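Local coordinates for protein putative acetyltransferase Ta0821 (Thermoplasma acidophilum DSM 1728, PDB 3C26) that probably transfers an acyl group, most likely acetyl from acetyl-coenzyme A, as a member of the GNAT acetyltransferase family, its substrate being unknown, at residues L80-V85 with R119-V124; E145-T150 with Y253-S258; L161-E166 with Y194-I199; S24-V29 with G88-H93. All blocks are in the same frame, centred on the assembly; numbering follows the deposited sequence.

The four contacts are spread along a series of neighbouring strands, with centres 21 to 33 Å apart. Contacts 4 and 1 come first in the chain and interleave: strand 85-92 passes from the turn of contact 1 into contact 4, beside its parallel neighbour 119-125, and all four of their segments belong to the GNAT acetyltransferase region. Contact 2 joins strand 141-153 to the loop that leads into the last strand, 258-265. Contact 3 falls between the two halves of contact 2 in sequence and lies at the far end of the series, about 33 Å from contact 4 (centre to centre). The C-terminal strand lies between strands 119-125 and 141-153, joining the early strands to the later ones.

Contact 1 (L80-V85 with R119-V124); sequences LPDGSV and RLRSAV. With NO3 (nitrate ion), chain C; NO3 (nitrate ion), chain D.
Asp82 OD2 is gripped by Arg121 NH1, which gives a nearly straight salt-bridge bond of 2.8 Å, and by the backbone N of Cys183. The carboxylate offers its syn lone pair, and OD2 lies in the guanidinium plane, although the two planes are turned 62° apart. Asp82 OD1 accepts from Ser84 N at 3.0 Å, an Asx turn, and from Ser84 OG at 2.6 Å. Ser84 CB lies over one face of the Arg121 guanidinium, toward its rim, while Glu263 takes the NE side. The segment also forms a type I turn, Leu80 to Gly83, between strands 70-79 and 85-92. Strand 85-92 then pairs with 119-125, the parallel neighbours characteristic of the GNAT fold: Val85 N bonds to Arg119 O (2.9 Å) and Arg121 N to Val85 O (3.0 Å). Val85 CB packs on Leu120 CD2 at 4.0 Å. In Arg119 the bend at chi3 (-73°) places NE, which donates to O3 of a nitrate, probably from the crystallisation liquor; NH2 donates to O2.

Contact 2 (E145-T150 with Y253-S258); sequences EYPIYT and YVPASS. With EDO (1,2-ethanediol), chain F; EDO (1,2-ethanediol), chain H.
Ser258 OG donates to Glu145 OE2 at 2.5 Å, a length so short that it should not be read closely, while Ile148 N donates to Ser257 O at 3.0 Å. Pro147 and Ser258 form a non-hydrogen-bonded antiparallel pair, and Pro147 CB presses on Pro255 CG at 3.4 Å, tighter than ordinary van der Waals contact. Pro255 crosses Tyr149 obliquely, CB over one ring face near the rim. Tyr253 O lies at the edge of that ring, 3.6 Å from Tyr149 CE2, and Tyr253 CD1 approaches Tyr149 CD2. A water joins Tyr149 OH to Tyr253 O. An alanine in place of Tyr149 would probably leave Pro255 without its aromatic cover and this water without its hydroxyl partner. A second water completes the link between Ile148 and Ser257, accepting from Ser257 N and donating to Ile148 O. Beyond this shell, Phe151 of the second subunit packs on Tyr253, Ala248 of helix 245-248 touches Pro147 and Tyr149, and strand 237-243 flanks the other edge of 141-153.

Contact 3 (L161-E166 with Y194-I199); sequences LKPVNE and YSNNLI
Leu161 meets Ile199 through their terminal methyls, CD1 to CD1 at 3.8 Å, the two side chains crossing at about a right angle. The leucine also touches Phe208, Ile215 and Leu217. At Lys162 the backbone makes the contact: its carbonyl O lies 3.7 Å from Ile199 CG1. Pro163 fits against the short 3-10 segment 195-196, its CB 3.2 Å from Ser195 O and close to Leu198 O as well, so that the ring borders a group of carbonyl oxygens. Val164 carries the pairing. Its N donates to Leu198 O at 2.8 Å, in the carbonyl plane and on a lone pair, though the N-H bends to 140°. Val164 CB rests on Ile199 CG2 at 4.0 Å. The isoleucine thus serves two partners with separate branches, CD1 for Leu161 and CG2 for Val164. An alanine at Ile199 would probably leave Leu161 CD1 and Val164 CB without their partners and open a gap between them. Asn165 ND2 comes within 4.5 Å of Ser195 CB. Val200 continues the backbone bonding to Val164 and Glu166, and strand 204-211 backs Ile199 with Phe208. The arrangement is a short parallel beta bridge in which strand 164-168 is added beside 198-200 as an outermost strand within this chain.

Contact 4 (S24-V29 with G88-H93); sequences SNTWKV and GGLRVH. With NO3 (nitrate ion), chain B.
Arg91 CG stands anti to the carbonyl carbon (chi1 -68°), which brings it to 3.6 Å from Ser24 N; from CG to NE the chain runs extended, carrying the guanidinium onward to a bound nitrate. There Arg91 NE donates to nitrate O1 at 2.8 Å and Arg91 NH2 to O2 at 3.0 Å, a two-pronged grip with the anion at the edge of the guanidinium and in its plane. Ser24 CB touches the same nitrate, 3.7 Å from O2. Asp50 forms a salt bridge with Arg91 NH1, so the arginine's charge is probably shared between the anion and this acid. Ser24 OG turns to Asp46 and Tyr36 instead.

The direct meeting of the two segments is chiefly van der Waals packing. Ser24 CA sits 3.6 Å from Leu90 O, and a water that donates toward both Ser24 O and Leu90 O spans the backbones, though other acceptors compete for its protons. Farther along, Thr26 CG2 reaches Val92 CG1 at 4.2 Å, the side chains crossing at about a right angle, while Val92 CG2 lies near Asn25 O. The loop, which links helix 16-19 to helix 31-40, is thus laid against strand 85-92, the strand that in the GNAT fold has a parallel neighbour, here 119-125; on it Leu90 and Val92 also touch helix 101-113, and strand 70-79 pairs with it through Thr74.

Contact 1 (L80-V85 with R119-V124)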
loop_
_atom_site.group_PDB
_atom_site.type_symbol
_atom_site.label_atom_id
_atom_site.label_comp_id
_atom_site.label_asym_id
_atom_site.label_seq_id
_atom_site.Cartn_x
_atom_site.Cartn_y
_atom_site.Cartn_z
ATOM N N LEU A 80 -30.746 -1.180 2.749
ATOM C CA LEU A 80 -30.630 -0.649 1.396
ATOM C C LEU A 80 -31.912 -0.941 0.629
ATOM O O LEU A 80 -32.757 -1.661 1.105
ATOM C CB LEU A 80 -29.429 -1.251 0.690
ATOM C CG LEU A 80 -28.084 -1.192 1.459
ATOM C CD1 LEU A 80 -26.974 -1.713 0.598
ATOM C CD2 LEU A 80 -27.833 0.254 1.953
ATOM N N PRO A 81 -32.057 -0.370 -0.553
ATOM C CA PRO A 81 -33.307 -0.529 -1.287
ATOM C C PRO A 81 -33.530 -1.961 -1.811
ATOM O O PRO A 81 -34.663 -2.392 -2.019
ATOM C CB PRO A 81 -33.165 0.472 -2.446
ATOM C CG PRO A 81 -32.099 1.394 -2.070
ATOM C CD PRO A 81 -31.159 0.617 -1.166
ATOM N N ASP A 82 -32.455 -2.684 -2.045
ATOM C CA ASP A 82 -32.581 -4.078 -2.530
ATOM C C ASP A 82 -32.935 -5.033 -1.366
ATOM O O ASP A 82 -33.122 -6.233 -1.547
ATOM C CB ASP A 82 -31.317 -4.534 -3.267
ATOM C CG ASP A 82 -30.087 -4.456 -2.406
ATOM O OD1 ASP A 82 -30.208 -4.133 -1.222
ATOM O OD2 ASP A 82 -28.980 -4.696 -2.911
ATOM N N GLY A 83 -33.022 -4.478 -0.172
ATOM C CA GLY A 83 -33.441 -5.231 0.996
ATOM C C GLY A 83 -32.263 -5.746 1.811
ATOM O O GLY A 83 -32.440 -6.322 2.880
ATOM N N SER A 84 -31.051 -5.533 1.298
ATOM C CA SER A 84 -29.834 -5.960 2.024
ATOM C C SER A 84 -29.532 -4.922 3.089
ATOM O O SER A 84 -30.171 -3.867 3.146
ATOM C CB SER A 84 -28.623 -6.089 1.116
ATOM O OG SER A 84 -28.351 -4.872 0.483
ATOM N N VAL A 85 -28.571 -5.245 3.946
ATOM C CA VAL A 85 -28.115 -4.317 4.991
ATOM C C VAL A 85 -26.616 -4.141 4.841
ATOM O O VAL A 85 -25.859 -5.099 4.869
ATOM C CB VAL A 85 -28.479 -4.807 6.445
ATOM C CG1 VAL A 85 -27.871 -3.898 7.511
ATOM C CG2 VAL A 85 -29.990 -4.931 6.589
ATOM N N ARG A 119 -29.405 -10.666 3.263
ATOM C CA ARG A 119 -28.010 -10.297 2.947
ATOM C C ARG A 119 -27.421 -9.137 3.729
ATOM O O ARG A 119 -28.041 -8.081 3.926
ATOM C CB ARG A 119 -27.867 -9.943 1.439
ATOM C CG ARG A 119 -28.366 -11.027 0.454
ATOM C CD ARG A 119 -28.542 -10.489 -0.993
ATOM N NE ARG A 119 -29.731 -9.622 -1.089
ATOM C CZ ARG A 119 -30.109 -8.900 -2.158
ATOM N NH1 ARG A 119 -29.400 -8.897 -3.286
ATOM N NH2 ARG A 119 -31.212 -8.156 -2.090
ATOM N N LEU A 120 -26.169 -9.345 4.102
ATOM C CA LEU A 120 -25.339 -8.332 4.741
ATOM C C LEU A 120 -24.163 -8.103 3.811
ATOM O O LEU A 120 -23.648 -9.036 3.194
ATOM C CB LEU A 120 -24.781 -8.791 6.091
ATOM C CG LEU A 120 -25.743 -9.352 7.132
ATOM C CD1 LEU A 120 -24.961 -9.902 8.353
ATOM C CD2 LEU A 120 -26.826 -8.317 7.531
ATOM N N ARG A 121 -23.771 -6.843 3.721
ATOM C CA ARG A 121 -22.592 -6.435 2.958
ATOM C C ARG A 121 -21.712 -5.524 3.784
ATOM O O ARG A 121 -22.172 -4.838 4.701
ATOM C CB ARG A 121 -22.975 -5.745 1.641
ATOM C CG ARG A 121 -23.801 -6.593 0.746
ATOM C CD ARG A 121 -24.003 -6.006 -0.591
ATOM N NE ARG A 121 -24.885 -6.868 -1.375
ATOM C CZ ARG A 121 -26.052 -6.502 -1.902
ATOM N NH1 ARG A 121 -26.435 -5.271 -1.850
ATOM N NH2 ARG A 121 -26.787 -7.374 -2.569
ATOM N N SER A 122 -20.437 -5.506 3.405
ATOM C CA SER A 122 -19.448 -4.665 4.062
ATOM C C SER A 122 -18.252 -4.439 3.146
ATOM O O SER A 122 -17.859 -5.321 2.360
ATOM C CB SER A 122 -18.988 -5.302 5.392
ATOM O OG SER A 122 -18.355 -4.372 6.270
ATOM N N ALA A 123 -17.646 -3.262 3.325
ATOM C CA ALA A 123 -16.494 -2.898 2.575
ATOM C C ALA A 123 -15.239 -3.022 3.444
ATOM O O ALA A 123 -15.168 -2.488 4.565
ATOM C CB ALA A 123 -16.649 -1.473 1.981
ATOM N N VAL A 124 -14.262 -3.752 2.913
ATOM C CA VAL A 124 -12.982 -4.003 3.600
ATOM C C VAL A 124 -11.763 -3.712 2.703
ATOM O O VAL A 124 -11.713 -4.144 1.571
ATOM C CB VAL A 124 -12.885 -5.467 4.098
ATOM C CG1 VAL A 124 -11.694 -5.637 4.974
ATOM C CG2 VAL A 124 -14.204 -5.884 4.801
HETATM N N NO3 C . -32.457 -8.976 1.104
HETATM O O1 NO3 C . -33.404 -9.152 2.092
HETATM O O2 NO3 C . -32.842 -8.499 -0.136
HETATM O O3 NO3 C . -31.123 -9.279 1.303
HETATM N N NO3 D . -16.003 -4.553 8.437
HETATM O O1 NO3 D . -16.999 -4.036 9.251
HETATM O O2 NO3 D . -15.839 -4.059 7.135
HETATM O O3 NO3 D . -15.136 -5.534 8.939
#

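Contact 2 (E145-T150 with Y253-S258)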
loop_
_atom_site.group_PDB
_atom_site.type_symbol
_atom_site.label_atom_id
_atom_site.label_comp_id
_atom_site.label_asym_id
_atom_site.label_seq_id
_atom_site.Cartn_x
_atom_site.Cartn_y
_atom_site.Cartn_z
ATOM N N GLU A 145 -14.690 -5.740 -6.095
ATOM C CA GLU A 145 -13.481 -5.039 -5.679
ATOM C C GLU A 145 -13.276 -3.766 -6.486
ATOM O O GLU A 145 -13.506 -3.752 -7.702
ATOM C CB GLU A 145 -12.304 -6.034 -5.825
ATOM C CG GLU A 145 -10.985 -5.471 -6.096
ATOM C CD GLU A 145 -9.880 -6.490 -5.890
ATOM O OE1 GLU A 145 -9.832 -7.533 -6.589
ATOM O OE2 GLU A 145 -9.061 -6.248 -5.016
ATOM N N TYR A 146 -12.865 -2.700 -5.786
ATOM C CA TYR A 146 -12.626 -1.361 -6.368
ATOM C C TYR A 146 -11.211 -0.859 -6.103
ATOM O O TYR A 146 -10.956 -0.215 -5.076
ATOM C CB TYR A 146 -13.606 -0.293 -5.823
ATOM C CG TYR A 146 -15.008 -0.430 -6.337
ATOM C CD1 TYR A 146 -15.791 -1.524 -5.981
ATOM C CD2 TYR A 146 -15.562 0.520 -7.180
ATOM C CE1 TYR A 146 -17.085 -1.682 -6.477
ATOM C CE2 TYR A 146 -16.868 0.382 -7.678
ATOM C CZ TYR A 146 -17.615 -0.719 -7.318
ATOM O OH TYR A 146 -18.884 -0.849 -7.784
ATOM N N PRO A 147 -10.276 -1.137 -7.030
ATOM C CA PRO A 147 -8.937 -0.593 -6.911
ATOM C C PRO A 147 -8.978 0.915 -6.706
ATOM O O PRO A 147 -9.843 1.588 -7.239
ATOM C CB PRO A 147 -8.298 -0.939 -8.255
ATOM C CG PRO A 147 -8.978 -2.051 -8.732
ATOM C CD PRO A 147 -10.394 -2.012 -8.204
ATOM N N ILE A 148 -8.043 1.414 -5.902
ATOM C CA ILE A 148 -8.009 2.825 -5.465
ATOM C C ILE A 148 -6.875 3.627 -6.100
ATOM O O ILE A 148 -5.743 3.226 -6.039
ATOM C CB ILE A 148 -7.798 2.890 -3.962
ATOM C CG1 ILE A 148 -8.951 2.207 -3.187
ATOM C CG2 ILE A 148 -7.665 4.357 -3.516
ATOM C CD1 ILE A 148 -8.683 2.017 -1.658
ATOM N N TYR A 149 -7.206 4.760 -6.694
ATOM C CA TYR A 149 -6.255 5.651 -7.387
ATOM C C TYR A 149 -6.354 7.009 -6.796
ATOM O O TYR A 149 -7.401 7.636 -6.868
ATOM C CB TYR A 149 -6.587 5.753 -8.887
ATOM C CG TYR A 149 -6.699 4.410 -9.532
ATOM C CD1 TYR A 149 -7.858 3.655 -9.405
ATOM C CD2 TYR A 149 -5.605 3.845 -10.205
ATOM C CE1 TYR A 149 -7.954 2.373 -9.964
ATOM C CE2 TYR A 149 -5.688 2.596 -10.739
ATOM C CZ TYR A 149 -6.883 1.866 -10.638
ATOM O OH TYR A 149 -6.951 0.593 -11.177
ATOM N N THR A 150 -5.264 7.462 -6.186
ATOM C CA THR A 150 -5.238 8.744 -5.515
ATOM C C THR A 150 -4.384 9.720 -6.279
ATOM O O THR A 150 -3.277 9.417 -6.703
ATOM C CB THR A 150 -4.744 8.677 -4.029
ATOM O OG1 THR A 150 -5.520 7.752 -3.255
ATOM C CG2 THR A 150 -4.875 10.042 -3.356
ATOM N N TYR A 253 -2.132 2.756 -14.633
ATOM C CA TYR A 253 -1.584 2.709 -13.289
ATOM C C TYR A 253 -2.032 1.430 -12.654
ATOM O O TYR A 253 -3.161 1.005 -12.834
ATOM C CB TYR A 253 -2.120 3.839 -12.423
ATOM C CG TYR A 253 -2.673 4.973 -13.201
ATOM C CD1 TYR A 253 -4.004 4.958 -13.610
ATOM C CD2 TYR A 253 -1.887 6.049 -13.556
ATOM C CE1 TYR A 253 -4.540 5.972 -14.346
ATOM C CE2 TYR A 253 -2.431 7.092 -14.303
ATOM C CZ TYR A 253 -3.757 7.041 -14.685
ATOM O OH TYR A 253 -4.314 8.062 -15.426
ATOM N N VAL A 254 -1.121 0.818 -11.920
ATOM C CA VAL A 254 -1.419 -0.349 -11.125
ATOM C C VAL A 254 -1.564 0.079 -9.652
ATOM O O VAL A 254 -0.584 0.478 -9.032
ATOM C CB VAL A 254 -0.299 -1.346 -11.219
ATOM C CG1 VAL A 254 -0.559 -2.543 -10.312
ATOM C CG2 VAL A 254 -0.094 -1.762 -12.665
ATOM N N PRO A 255 -2.784 -0.015 -9.080
ATOM C CA PRO A 255 -2.935 0.390 -7.697
ATOM C C PRO A 255 -2.332 -0.607 -6.711
ATOM O O PRO A 255 -2.208 -1.792 -6.988
ATOM C CB PRO A 255 -4.446 0.435 -7.536
ATOM C CG PRO A 255 -4.875 -0.790 -8.337
ATOM C CD PRO A 255 -3.939 -0.824 -9.530
ATOM N N ALA A 256 -1.950 -0.081 -5.571
ATOM C CA ALA A 256 -1.366 -0.859 -4.506
ATOM C C ALA A 256 -2.461 -1.460 -3.661
ATOM O O ALA A 256 -2.266 -2.477 -3.003
ATOM C CB ALA A 256 -0.477 -0.007 -3.653
ATOM N N SER A 257 -3.640 -0.885 -3.728
ATOM C CA SER A 257 -4.696 -1.417 -2.923
ATOM C C SER A 257 -6.074 -1.186 -3.487
ATOM O O SER A 257 -6.258 -0.471 -4.444
ATOM C CB SER A 257 -4.617 -0.838 -1.508
ATOM O OG SER A 257 -5.075 0.502 -1.483
ATOM N N SER A 258 -7.022 -1.840 -2.850
ATOM C CA SER A 258 -8.413 -1.796 -3.268
ATOM C C SER A 258 -9.415 -1.812 -2.113
ATOM O O SER A 258 -9.099 -2.155 -0.962
ATOM C CB SER A 258 -8.740 -2.943 -4.245
ATOM O OG SER A 258 -8.905 -4.214 -3.637
HETATM C C1 EDO F . -5.834 -4.810 -7.362
HETATM O O1 EDO F . -7.219 -5.205 -7.277
HETATM C C2 EDO F . -5.381 -3.957 -6.171
HETATM O O2 EDO F . -4.846 -4.777 -5.124
HETATM C C1 EDO H . -1.529 -4.236 -0.672
HETATM O O1 EDO H . -1.711 -2.836 -0.402
HETATM C C2 EDO H . -2.755 -5.005 -0.221
HETATM O O2 EDO H . -3.733 -4.637 -1.169
HETATM O O HOH W 1 -4.019 1.896 -4.260
HETATM O O HOH W 2 -5.257 -0.502 -12.899
#

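Contact 3 (L161-E166 with Y194-I199)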
loop_
_atom_site.group_PDB
_atom_site.type_symbol
_atom_site.label_atom_id
_atom_site.label_comp_id
_atom_site.label_asym_id
_atom_site.label_seq_id
_atom_site.Cartn_x
_atom_site.Cartn_y
_atom_site.Cartn_z
ATOM N N LEU A 161 -17.746 20.046 -10.937
ATOM C CA LEU A 161 -18.248 18.687 -10.842
ATOM C C LEU A 161 -19.727 18.873 -10.546
ATOM O O LEU A 161 -20.140 19.355 -9.472
ATOM C CB LEU A 161 -17.582 17.869 -9.742
ATOM C CG LEU A 161 -17.878 16.366 -9.825
ATOM C CD1 LEU A 161 -17.512 15.802 -11.157
ATOM C CD2 LEU A 161 -17.133 15.663 -8.717
ATOM N N LYS A 162 -20.496 18.506 -11.552
ATOM C CA LYS A 162 -21.934 18.645 -11.552
ATOM C C LYS A 162 -22.580 17.308 -11.949
ATOM O O LYS A 162 -22.007 16.537 -12.709
ATOM C CB LYS A 162 -22.304 19.749 -12.546
ATOM C CG LYS A 162 -21.978 21.170 -12.070
ATOM C CD LYS A 162 -23.245 21.835 -11.506
ATOM C CE LYS A 162 -23.035 23.303 -11.108
ATOM N NZ LYS A 162 -22.752 23.469 -9.646
ATOM N N PRO A 163 -23.773 17.028 -11.418
ATOM C CA PRO A 163 -24.410 15.766 -11.731
ATOM C C PRO A 163 -24.924 15.692 -13.139
ATOM O O PRO A 163 -25.313 16.689 -13.696
ATOM C CB PRO A 163 -25.593 15.750 -10.772
ATOM C CG PRO A 163 -25.932 17.192 -10.613
ATOM C CD PRO A 163 -24.589 17.830 -10.489
ATOM N N VAL A 164 -24.911 14.491 -13.705
ATOM C CA VAL A 164 -25.497 14.239 -15.038
ATOM C C VAL A 164 -26.596 13.191 -14.889
ATOM O O VAL A 164 -26.411 12.103 -14.361
ATOM C CB VAL A 164 -24.488 13.816 -16.070
ATOM C CG1 VAL A 164 -25.200 13.484 -17.400
ATOM C CG2 VAL A 164 -23.479 14.911 -16.251
ATOM N N ASN A 165 -27.762 13.559 -15.366
ATOM C CA ASN A 165 -28.955 12.793 -15.072
ATOM C C ASN A 165 -29.663 12.221 -16.283
ATOM O O ASN A 165 -30.791 12.606 -16.617
ATOM C CB ASN A 165 -29.901 13.673 -14.281
ATOM C CG ASN A 165 -31.004 12.898 -13.662
ATOM O OD1 ASN A 165 -31.063 11.670 -13.812
ATOM N ND2 ASN A 165 -31.925 13.606 -12.978
ATOM N N GLU A 166 -28.962 11.294 -16.927
ATOM C CA GLU A 166 -29.455 10.577 -18.094
ATOM C C GLU A 166 -29.697 9.105 -17.789
ATOM O O GLU A 166 -29.631 8.665 -16.655
ATOM C CB GLU A 166 -28.462 10.702 -19.237
ATOM C CG GLU A 166 -28.226 12.141 -19.654
ATOM C CD GLU A 166 -29.469 12.809 -20.274
ATOM O OE1 GLU A 166 -30.610 12.288 -20.116
ATOM O OE2 GLU A 166 -29.298 13.862 -20.939
ATOM N N TYR A 194 -30.136 9.477 -5.581
ATOM C CA TYR A 194 -28.846 10.161 -5.281
ATOM C C TYR A 194 -28.423 10.999 -6.468
ATOM O O TYR A 194 -27.246 11.126 -6.797
ATOM C CB TYR A 194 -27.766 9.160 -4.992
ATOM C CG TYR A 194 -27.998 8.314 -3.781
ATOM C CD1 TYR A 194 -27.575 8.725 -2.537
ATOM C CD2 TYR A 194 -28.603 7.080 -3.903
ATOM C CE1 TYR A 194 -27.768 7.930 -1.429
ATOM C CE2 TYR A 194 -28.819 6.291 -2.827
ATOM C CZ TYR A 194 -28.396 6.706 -1.589
ATOM O OH TYR A 194 -28.602 5.874 -0.519
ATOM N N SER A 195 -29.450 11.586 -7.069
ATOM C CA SER A 195 -29.349 12.294 -8.344
ATOM C C SER A 195 -28.329 13.447 -8.383
ATOM O O SER A 195 -27.668 13.662 -9.403
ATOM C CB SER A 195 -30.734 12.798 -8.766
ATOM O OG SER A 195 -31.227 13.734 -7.805
ATOM N N ASN A 196 -28.197 14.155 -7.268
ATOM C CA ASN A 196 -27.278 15.304 -7.172
ATOM C C ASN A 196 -25.831 14.890 -6.955
ATOM O O ASN A 196 -24.919 15.727 -6.910
ATOM C CB ASN A 196 -27.690 16.278 -6.062
ATOM C CG ASN A 196 -28.801 17.219 -6.493
ATOM O OD1 ASN A 196 -28.982 17.502 -7.689
ATOM N ND2 ASN A 196 -29.549 17.715 -5.519
ATOM N N ASN A 197 -25.636 13.578 -6.822
ATOM C CA ASN A 197 -24.310 13.006 -6.649
ATOM C C ASN A 197 -23.986 11.953 -7.689
ATOM O O ASN A 197 -23.119 11.166 -7.485
ATOM C CB ASN A 197 -24.146 12.369 -5.263
ATOM C CG ASN A 197 -24.105 13.386 -4.154
ATOM O OD1 ASN A 197 -25.132 13.870 -3.727
ATOM N ND2 ASN A 197 -22.920 13.678 -3.652
ATOM N N LEU A 198 -24.707 11.951 -8.799
ATOM C CA LEU A 198 -24.475 10.983 -9.846
ATOM C C LEU A 198 -24.195 11.622 -11.202
ATOM O O LEU A 198 -24.752 12.652 -11.585
ATOM C CB LEU A 198 -25.673 10.025 -9.941
ATOM C CG LEU A 198 -25.806 9.046 -8.781
ATOM C CD1 LEU A 198 -27.243 8.538 -8.605
ATOM C CD2 LEU A 198 -24.838 7.870 -8.988
ATOM N N ILE A 199 -23.283 10.973 -11.904
ATOM C CA ILE A 199 -22.966 11.268 -13.288
ATOM C C ILE A 199 -23.323 9.968 -13.990
ATOM O O ILE A 199 -22.632 8.955 -13.855
ATOM C CB ILE A 199 -21.505 11.619 -13.538
ATOM C CG1 ILE A 199 -21.138 12.893 -12.769
ATOM C CG2 ILE A 199 -21.245 11.807 -15.021
ATOM C CD1 ILE A 199 -19.688 13.260 -12.894
HETATM O O HOH W 3 -28.071 12.641 -11.620
#

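Contact 4 (S24-V29 with G88-H93)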
loop_
_atom_site.group_PDB
_atom_site.type_symbol
_atom_site.label_atom_id
_atom_site.label_comp_id
_atom_site.label_asym_id
_atom_site.label_seq_id
_atom_site.Cartn_x
_atom_site.Cartn_y
_atom_site.Cartn_z
ATOM N N SER A 24 -10.974 2.917 13.813
ATOM C CA SER A 24 -11.060 1.711 12.980
ATOM C C SER A 24 -9.856 0.787 13.162
ATOM O O SER A 24 -9.877 -0.362 12.719
ATOM C CB SER A 24 -11.138 2.082 11.505
ATOM O OG SER A 24 -9.964 2.731 11.096
ATOM N N ASN A 25 -8.821 1.296 13.803
ATOM C CA ASN A 25 -7.559 0.560 14.062
ATOM C C ASN A 25 -7.803 -0.430 15.180
ATOM O O ASN A 25 -7.810 -0.108 16.351
ATOM C CB ASN A 25 -6.423 1.551 14.401
ATOM C CG ASN A 25 -5.018 0.917 14.447
ATOM O OD1 ASN A 25 -4.854 -0.270 14.632
ATOM N ND2 ASN A 25 -4.003 1.755 14.290
ATOM N N THR A 26 -8.011 -1.671 14.780
ATOM C CA THR A 26 -8.352 -2.737 15.708
ATOM C C THR A 26 -7.196 -3.725 15.884
ATOM O O THR A 26 -7.326 -4.759 16.534
ATOM C CB THR A 26 -9.515 -3.561 15.179
ATOM O OG1 THR A 26 -9.120 -4.113 13.928
ATOM C CG2 THR A 26 -10.781 -2.702 15.023
ATOM N N TRP A 27 -6.070 -3.360 15.312
ATOM C CA TRP A 27 -4.877 -4.209 15.313
ATOM C C TRP A 27 -4.123 -4.218 16.653
ATOM O O TRP A 27 -4.254 -3.311 17.478
ATOM C CB TRP A 27 -3.927 -3.777 14.176
ATOM C CG TRP A 27 -4.450 -4.011 12.784
ATOM C CD1 TRP A 27 -5.744 -4.263 12.413
ATOM C CD2 TRP A 27 -3.699 -3.898 11.564
ATOM N NE1 TRP A 27 -5.835 -4.384 11.025
ATOM C CE2 TRP A 27 -4.594 -4.135 10.490
ATOM C CE3 TRP A 27 -2.353 -3.630 11.274
ATOM C CZ2 TRP A 27 -4.181 -4.139 9.168
ATOM C CZ3 TRP A 27 -1.947 -3.640 9.925
ATOM C CH2 TRP A 27 -2.854 -3.883 8.913
ATOM N N LYS A 28 -3.358 -5.302 16.828
ATOM C CA LYS A 28 -2.449 -5.520 17.984
ATOM C C LYS A 28 -1.556 -4.319 18.187
ATOM O O LYS A 28 -0.867 -3.873 17.264
ATOM C CB LYS A 28 -1.540 -6.760 17.767
ATOM N N VAL A 29 -1.549 -3.812 19.417
ATOM C CA VAL A 29 -0.769 -2.611 19.759
ATOM C C VAL A 29 0.724 -2.912 19.593
ATOM O O VAL A 29 1.186 -3.956 19.988
ATOM C CB VAL A 29 -1.110 -2.052 21.198
ATOM C CG1 VAL A 29 -0.136 -0.936 21.598
ATOM C CG2 VAL A 29 -2.577 -1.540 21.263
ATOM N N GLY A 88 -20.911 -1.134 8.382
ATOM C CA GLY A 88 -19.614 -0.521 8.484
ATOM C C GLY A 88 -19.432 0.357 9.687
ATOM O O GLY A 88 -20.155 0.258 10.670
ATOM N N GLY A 89 -18.423 1.188 9.627
ATOM C CA GLY A 89 -18.158 2.073 10.729
ATOM C C GLY A 89 -17.778 1.290 11.979
ATOM O O GLY A 89 -18.088 1.690 13.085
ATOM N N LEU A 90 -17.150 0.129 11.787
ATOM C CA LEU A 90 -16.643 -0.693 12.921
ATOM C C LEU A 90 -15.421 -0.029 13.587
ATOM O O LEU A 90 -14.318 0.070 13.030
ATOM C CB LEU A 90 -16.344 -2.166 12.498
ATOM C CG LEU A 90 -16.357 -3.201 13.648
ATOM C CD1 LEU A 90 -16.338 -4.654 13.089
ATOM C CD2 LEU A 90 -15.185 -3.014 14.666
ATOM N N ARG A 91 -15.667 0.438 14.805
ATOM C CA ARG A 91 -14.665 1.163 15.610
ATOM C C ARG A 91 -14.681 0.715 17.044
ATOM O O ARG A 91 -15.684 0.274 17.572
ATOM C CB ARG A 91 -14.887 2.678 15.507
ATOM C CG ARG A 91 -14.588 3.180 14.107
ATOM C CD ARG A 91 -14.714 4.694 13.977
ATOM N NE ARG A 91 -14.352 5.138 12.638
ATOM C CZ ARG A 91 -14.104 6.402 12.296
ATOM N NH1 ARG A 91 -14.209 7.385 13.175
ATOM N NH2 ARG A 91 -13.696 6.687 11.079
ATOM N N VAL A 92 -13.505 0.789 17.648
ATOM C CA VAL A 92 -13.308 0.411 19.022
ATOM C C VAL A 92 -12.537 1.539 19.752
ATOM O O VAL A 92 -11.737 2.332 19.172
ATOM C CB VAL A 92 -12.548 -0.947 19.167
ATOM C CG1 VAL A 92 -13.248 -2.093 18.322
ATOM C CG2 VAL A 92 -11.053 -0.799 18.779
ATOM N N HIS A 93 -12.832 1.609 21.036
ATOM C CA HIS A 93 -12.098 2.475 21.921
ATOM C C HIS A 93 -10.617 2.034 21.857
ATOM O O HIS A 93 -10.317 0.860 21.793
ATOM C CB HIS A 93 -12.626 2.364 23.343
ATOM C CG HIS A 93 -11.835 3.189 24.306
ATOM N ND1 HIS A 93 -10.664 2.742 24.881
ATOM C CD2 HIS A 93 -11.994 4.470 24.719
ATOM C CE1 HIS A 93 -10.171 3.694 25.654
ATOM N NE2 HIS A 93 -10.955 4.754 25.573
HETATM N N NO3 B . -14.046 3.366 9.492
HETATM O O1 NO3 B . -14.684 3.206 10.690
HETATM O O2 NO3 B . -13.134 4.359 9.344
HETATM O O3 NO3 B . -14.254 2.486 8.474
HETATM O O HOH W 4 -12.203 -1.694 11.899
#